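Local coordinates for CYCLIN domain-containing protein (Chaetomium thermophilum, PDB 6Z3U), which serves as the cyclin H subunit of the CDK-activating kinase complex and, together with MAT1, activates the kinase CDK7, at the interface of chains A and B. Coordinates in Å, arbitrary orientation; residue numbers count along the deposited sequence, not the author numbering. Chains: chain A, CYCLIN domain-containing protein; chain B, RING-type domain-containing protein.

The interface of chains A and B. Residues chain A 23-27; chain B 62-63, 67.
A:Ser24 and B:Glu67 meet where the short C-terminal helix 62-67 of the RING-type protein, the MAT1 subunit, runs up against the start of helix 25-48 of the cyclin subunit, and the small patch is a worked example of helix N-capping put to use in assembly. Hydrogen bonding centres on one hydroxyl. A:Ser24 OG donates to the carboxylate oxygen OE2 of B:Glu67 at 2.5 Å, on the anti lone pair that faces away from the other oxygen. A:Gln27 OE1, 3.1 Å from A:Ser24 OG, competes for the same proton but is probably the weaker acceptor, since OG stands 44° out of its carbonyl plane and not on a lone pair. The same OG accepts the backbone N of A:Gln27 at 3.2 Å, the N-cap bond of a serine standing just ahead of A:Pro25 in the first turn. A chi1 of 69°, which sets OG between its own backbone N and carbonyl carbon, turns the hydroxyl back over that turn. The acidic group thus sits near the helix N-terminus, whose dipole would probably stabilise its negative charge. With A:Ser24 replaced by an alanine, B:Glu67 OE2 and the backbone N-H of A:Gln27 would probably both lose this shared mate, weakening the cap and the cross-chain link together.

Carbon contacts flank the polar centre. A:Ser24 CB rests on B:Glu67 CG at 3.6 Å, while the extended B:Glu63 side chain lies roughly perpendicular to that of A:Pro25, its carboxylate carbon CD 3.7 Å from the ring carbon CD. At the margin, B:Ile62 CG2 abuts the carbonyl O of A:Phe23.

The A:Gln27 side chain runs alongside B:Glu67 but points the opposite way, amide and carboxylate planes 57° apart, with A:Gln27 OE1 3.3 Å from B:Glu67 OE2.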
# COMPACT_ATOMS: atom_id res chain seq x y z
N PHE A 23 12.98 -12.63 -9.45
CA PHE A 23 14.07 -13.03 -10.31
C PHE A 23 14.10 -14.55 -10.41
O PHE A 23 13.33 -15.25 -9.75
CB PHE A 23 15.42 -12.53 -9.79
CG PHE A 23 15.34 -11.23 -9.04
CD1 PHE A 23 15.36 -10.03 -9.71
CD2 PHE A 23 15.25 -11.22 -7.65
CE1 PHE A 23 15.28 -8.83 -9.02
CE2 PHE A 23 15.18 -10.03 -6.96
CZ PHE A 23 15.20 -8.83 -7.64
N SER A 24 14.98 -15.05 -11.27
CA SER A 24 15.26 -16.47 -11.34
C SER A 24 16.32 -16.85 -10.30
O SER A 24 17.13 -16.00 -9.90
CB SER A 24 15.75 -16.85 -12.73
OG SER A 24 17.03 -16.31 -12.98
N PRO A 25 16.35 -18.10 -9.85
CA PRO A 25 17.38 -18.49 -8.88
C PRO A 25 18.79 -18.18 -9.35
O PRO A 25 19.65 -17.85 -8.52
CB PRO A 25 17.16 -20.01 -8.73
CG PRO A 25 15.72 -20.21 -9.08
CD PRO A 25 15.42 -19.20 -10.15
N SER A 26 19.05 -18.25 -10.66
CA SER A 26 20.37 -17.89 -11.16
C SER A 26 20.62 -16.40 -11.01
O SER A 26 21.73 -15.98 -10.64
CB SER A 26 20.51 -18.32 -12.62
OG SER A 26 21.83 -18.11 -13.09
N GLN A 27 19.61 -15.58 -11.29
CA GLN A 27 19.75 -14.14 -11.11
C GLN A 27 19.94 -13.79 -9.64
O GLN A 27 20.73 -12.90 -9.30
CB GLN A 27 18.52 -13.43 -11.67
CG GLN A 27 18.49 -13.35 -13.19
CD GLN A 27 17.13 -12.92 -13.72
OE1 GLN A 27 16.51 -13.64 -14.50
NE2 GLN A 27 16.66 -11.76 -13.29
N ILE B 62 7.73 -16.79 -12.94
CA ILE B 62 8.73 -15.75 -12.71
C ILE B 62 10.07 -16.16 -13.32
O ILE B 62 10.73 -15.36 -13.99
CB ILE B 62 8.85 -15.45 -11.21
CG1 ILE B 62 7.63 -14.66 -10.74
CG2 ILE B 62 10.15 -14.70 -10.91
CD1 ILE B 62 7.57 -14.42 -9.24
N GLU B 63 10.48 -17.40 -13.08
CA GLU B 63 11.80 -17.84 -13.54
C GLU B 63 11.90 -17.77 -15.06
O GLU B 63 12.83 -17.17 -15.60
CB GLU B 63 12.08 -19.26 -13.04
CG GLU B 63 13.38 -19.86 -13.56
CD GLU B 63 13.78 -21.11 -12.82
OE1 GLU B 63 14.81 -21.72 -13.18
OE2 GLU B 63 13.07 -21.50 -11.86
N GLU B 67 14.15 -14.81 -17.20
CA GLU B 67 15.31 -15.27 -17.94
C GLU B 67 15.16 -15.05 -19.44
O GLU B 67 16.17 -15.01 -20.16
CB GLU B 67 15.57 -16.75 -17.65
CG GLU B 67 16.19 -17.02 -16.29
CD GLU B 67 17.68 -16.74 -16.24
OE1 GLU B 67 18.35 -16.89 -17.28
OE2 GLU B 67 18.18 -16.37 -15.16